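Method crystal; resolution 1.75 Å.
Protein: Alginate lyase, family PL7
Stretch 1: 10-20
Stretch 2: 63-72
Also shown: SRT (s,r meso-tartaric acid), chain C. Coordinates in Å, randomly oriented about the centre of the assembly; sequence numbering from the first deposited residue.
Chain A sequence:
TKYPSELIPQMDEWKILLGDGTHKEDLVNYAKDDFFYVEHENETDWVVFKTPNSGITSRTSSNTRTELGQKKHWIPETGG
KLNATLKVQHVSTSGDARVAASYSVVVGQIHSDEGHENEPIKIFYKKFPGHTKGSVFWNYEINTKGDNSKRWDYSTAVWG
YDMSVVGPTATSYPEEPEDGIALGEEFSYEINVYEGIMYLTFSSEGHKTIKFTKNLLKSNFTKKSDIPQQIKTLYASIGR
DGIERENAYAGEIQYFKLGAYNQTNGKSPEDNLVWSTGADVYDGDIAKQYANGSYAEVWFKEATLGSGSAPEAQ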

# COMPACT_ATOMS: atom_id res chain seq x y z
N GLN A 10 7.33 -0.31 14.38
CA GLN A 10 6.55 -0.98 13.39
C GLN A 10 6.92 -2.42 13.26
O GLN A 10 6.68 -3.01 12.19
CB GLN A 10 6.90 -0.29 12.02
CG GLN A 10 6.33 1.17 12.05
CD GLN A 10 6.86 1.87 10.78
OE1 GLN A 10 8.02 1.66 10.42
NE2 GLN A 10 6.08 2.68 10.21
N MET A 11 7.35 -3.06 14.34
CA MET A 11 7.78 -4.44 14.21
C MET A 11 6.65 -5.32 13.74
O MET A 11 6.92 -6.33 12.99
CB MET A 11 8.49 -4.87 15.47
CG MET A 11 8.96 -6.23 15.35
SD MET A 11 10.73 -6.15 15.16
CE MET A 11 11.00 -5.75 13.61
N ASP A 12 5.38 -4.91 14.01
CA ASP A 12 4.30 -5.81 13.61
C ASP A 12 4.02 -5.69 12.12
O ASP A 12 3.22 -6.39 11.62
CB ASP A 12 2.98 -5.48 14.37
CG ASP A 12 2.47 -4.07 14.08
OD1 ASP A 12 3.01 -3.18 13.43
OD2 ASP A 12 1.40 -3.79 14.58
N GLU A 13 4.71 -4.83 11.39
CA GLU A 13 4.59 -4.71 9.91
C GLU A 13 5.59 -5.61 9.14
O GLU A 13 5.53 -5.66 7.92
CB GLU A 13 4.90 -3.21 9.56
CG GLU A 13 3.71 -2.39 10.07
CD GLU A 13 3.84 -0.93 9.64
OE1 GLU A 13 4.38 -0.56 8.48
OE2 GLU A 13 3.46 -0.02 10.46
N TRP A 14 6.40 -6.32 9.90
CA TRP A 14 7.40 -7.24 9.32
C TRP A 14 7.24 -8.68 9.71
O TRP A 14 6.83 -8.93 10.89
CB TRP A 14 8.78 -6.85 9.82
CG TRP A 14 9.19 -5.42 9.47
CD1 TRP A 14 9.20 -4.32 10.32
CD2 TRP A 14 9.90 -4.98 8.25
NE1 TRP A 14 9.78 -3.24 9.72
CE2 TRP A 14 10.20 -3.59 8.42
CE3 TRP A 14 10.25 -5.62 7.03
CZ2 TRP A 14 10.97 -2.82 7.47
CZ3 TRP A 14 10.95 -4.84 6.05
CH2 TRP A 14 11.27 -3.47 6.27
N LYS A 15 7.63 -9.67 8.84
CA LYS A 15 7.80 -11.05 9.24
C LYS A 15 9.33 -11.29 9.12
O LYS A 15 10.07 -10.36 8.59
CB LYS A 15 7.09 -11.97 8.29
CG LYS A 15 7.61 -11.88 6.85
CD LYS A 15 6.77 -12.67 5.87
CE LYS A 15 5.43 -11.94 5.64
NZ LYS A 15 4.87 -12.53 4.36
N ILE A 16 9.79 -12.42 9.62
CA ILE A 16 11.25 -12.68 9.50
C ILE A 16 11.50 -14.08 8.98
O ILE A 16 10.66 -15.01 9.20
CB ILE A 16 11.98 -12.39 10.90
CG1 ILE A 16 13.54 -12.15 10.74
CG2 ILE A 16 11.78 -13.57 11.86
CD1 ILE A 16 14.20 -11.55 11.95
N LEU A 17 12.67 -14.24 8.30
CA LEU A 17 13.23 -15.60 8.10
C LEU A 17 14.59 -15.52 8.83
O LEU A 17 15.38 -14.55 8.56
CB LEU A 17 13.39 -15.87 6.60
CG LEU A 17 14.30 -17.10 6.27
CD1 LEU A 17 13.61 -18.35 6.97
CD2 LEU A 17 14.25 -17.16 4.77
N LEU A 18 14.98 -16.51 9.65
CA LEU A 18 16.30 -16.56 10.31
C LEU A 18 17.24 -17.44 9.57
O LEU A 18 16.78 -18.29 8.73
CB LEU A 18 16.15 -17.16 11.73
CG LEU A 18 15.06 -16.45 12.60
CD1 LEU A 18 15.13 -17.20 13.96
CD2 LEU A 18 15.28 -14.94 12.84
N GLY A 19 18.51 -17.35 9.94
CA GLY A 19 19.60 -18.11 9.26
C GLY A 19 19.41 -19.62 9.45
O GLY A 19 19.97 -20.38 8.68
N ASP A 20 18.69 -20.03 10.50
CA ASP A 20 18.44 -21.43 10.64
C ASP A 20 17.11 -21.95 10.01
O ASP A 20 16.74 -23.12 10.29
CB ASP A 20 18.46 -21.80 12.09
CG ASP A 20 17.24 -21.27 12.83
OD1 ASP A 20 16.36 -20.51 12.24
OD2 ASP A 20 17.09 -21.65 14.05
N ASN A 63 21.46 -18.31 -0.81
CA ASN A 63 22.16 -17.58 0.25
C ASN A 63 21.29 -17.58 1.52
O ASN A 63 19.99 -17.57 1.39
CB ASN A 63 22.37 -16.13 -0.20
CG ASN A 63 23.56 -16.02 -1.16
OD1 ASN A 63 24.54 -16.70 -0.93
ND2 ASN A 63 23.51 -15.13 -2.17
N THR A 64 21.94 -17.59 2.68
CA THR A 64 21.27 -17.66 3.95
C THR A 64 21.01 -16.26 4.45
O THR A 64 21.77 -15.26 4.07
CB THR A 64 22.25 -18.35 4.91
OG1 THR A 64 22.44 -19.71 4.35
CG2 THR A 64 21.64 -18.46 6.33
N ARG A 65 19.89 -16.07 5.17
CA ARG A 65 19.64 -14.66 5.65
C ARG A 65 19.05 -14.73 7.07
O ARG A 65 18.45 -15.76 7.42
CB ARG A 65 18.63 -13.96 4.70
CG ARG A 65 17.18 -14.50 4.84
CD ARG A 65 16.30 -13.99 3.69
NE ARG A 65 16.62 -14.77 2.45
CZ ARG A 65 16.50 -14.26 1.24
NH1 ARG A 65 16.31 -12.90 1.12
NH2 ARG A 65 16.58 -15.01 0.15
N THR A 66 19.21 -13.64 7.81
CA THR A 66 18.30 -13.37 8.97
C THR A 66 17.74 -12.03 8.57
O THR A 66 18.52 -11.00 8.58
CB THR A 66 19.09 -13.27 10.23
OG1 THR A 66 19.64 -14.57 10.52
CG2 THR A 66 18.12 -12.86 11.38
N GLU A 67 16.47 -11.97 8.09
CA GLU A 67 16.11 -10.68 7.40
C GLU A 67 14.56 -10.54 7.56
O GLU A 67 13.80 -11.55 7.39
CB GLU A 67 16.44 -10.91 5.88
CG GLU A 67 16.31 -9.61 5.07
CD GLU A 67 16.59 -9.81 3.60
OE1 GLU A 67 16.18 -10.88 3.01
OE2 GLU A 67 17.14 -8.85 3.03
N LEU A 68 14.18 -9.30 7.74
CA LEU A 68 12.68 -8.98 7.80
C LEU A 68 12.11 -8.90 6.42
O LEU A 68 12.84 -8.42 5.48
CB LEU A 68 12.60 -7.61 8.42
CG LEU A 68 13.23 -7.44 9.75
CD1 LEU A 68 12.88 -5.98 10.19
CD2 LEU A 68 12.57 -8.40 10.79
N GLY A 69 10.82 -9.20 6.21
CA GLY A 69 10.16 -8.92 4.94
C GLY A 69 8.90 -8.13 5.32
O GLY A 69 8.18 -8.49 6.32
N GLN A 70 8.66 -7.10 4.55
CA GLN A 70 7.46 -6.26 4.87
C GLN A 70 6.18 -7.05 4.50
O GLN A 70 6.02 -7.59 3.38
CB GLN A 70 7.58 -4.97 4.02
CG GLN A 70 6.37 -4.08 4.12
CD GLN A 70 6.56 -2.90 3.19
OE1 GLN A 70 7.21 -3.05 2.08
NE2 GLN A 70 5.90 -1.74 3.47
N LYS A 71 5.18 -7.02 5.44
CA LYS A 71 3.95 -7.84 5.20
C LYS A 71 3.05 -7.22 4.14
O LYS A 71 2.46 -7.95 3.34
CB LYS A 71 3.20 -7.82 6.53
CG LYS A 71 3.85 -8.71 7.57
CD LYS A 71 3.01 -8.64 8.87
CE LYS A 71 3.69 -9.54 9.88
NZ LYS A 71 2.90 -9.51 11.19
N LYS A 72 2.92 -5.90 4.14
CA LYS A 72 1.98 -5.26 3.19
C LYS A 72 2.69 -4.93 1.87
O LYS A 72 3.66 -4.17 1.92
CB LYS A 72 1.51 -3.96 3.82
CG LYS A 72 0.16 -3.46 3.06
CD LYS A 72 -0.51 -2.37 3.91
CE LYS A 72 -1.96 -2.11 3.48
NZ LYS A 72 -1.69 -1.37 2.20
O1 SRT C . 13.12 -14.45 -1.43
O11 SRT C . 13.27 -12.42 -0.35
C1 SRT C . 12.87 -13.59 -0.54
C2 SRT C . 12.03 -13.88 0.65
O2 SRT C . 11.02 -12.92 1.04
C3 SRT C . 12.16 -15.24 1.28
O3 SRT C . 13.22 -14.80 2.02
C4 SRT C . 11.03 -15.79 2.03
O4 SRT C . 11.03 -15.84 3.25
O41 SRT C . 10.00 -16.09 1.43
O HOH W 1 3.62 -4.34 6.46
O HOH W 2 4.17 -1.68 6.02
O HOH W 3 5.39 -9.00 13.11
O HOH W 4 2.66 -10.69 3.47
O HOH W 5 6.04 -10.24 2.60

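Strand 14-17 runs antiparallel to strand 65-70, their directions 149° apart. Two hydrogen-bonded pairs carry the ladder: Lys15 N to Gly69 O and Gly69 N to Lys15 O, both 2.8 Å, then Leu17 N to Glu67 O at 3.1 Å and Glu67 N to Leu17 O at 2.8 Å. Between them lies the non-hydrogen-bonded pair Ile16–Leu68, with a second such pair, Trp14–Gln70, just beyond Lys15–Gly69, and because side chains alternate along each strand, these four residues share one face of the sheet while Lys15, Leu17 and Glu67 point to the other.

Leu68 is the hub of the first face. With chi1 m and chi2 t, it lays CD1 over the indole of Trp14 (chi1 m), 3.8 Å from the centroid of the five-membered ring and 12° off its normal, a CH-pi contact that suits a methyl and a flat, polarizable ring. Its CD2 meets Ile16 CD1 at 3.7 Å; Ile16, t at both angles, is extended. Met11, chi1 t, brings CE to 3.9 Å from Leu68 CD1. Gly69 has no side chain, and its backbone C lies at the Trp14 ring edge, 3.3 Å from CE3.

On the other face, Arg65 bends through p at chi1 and chi3, whereas Glu67 is t at chi1 and chi2. Together they bring Arg65 NH1 to 2.8 Å from Glu67 OE1 in a salt bridge, which pairs their charges in a buried setting. Leu17 CD2 packs 3.9 Å from Arg65 CD, using the aliphatic part of that side chain, and tartrate O3 lies over one guanidinium face.

Lys71 closes one end: its N donates to Glu13 O (2.8 Å), and its extended chain, m then t throughout, carries NZ to Asp12 O (3.2 Å). Lys15 NZ binds water 5, which donates to Gln70 O. At the other end, Gly19 N makes a weak hydrogen bond to Thr66 OG1 (3.1 Å).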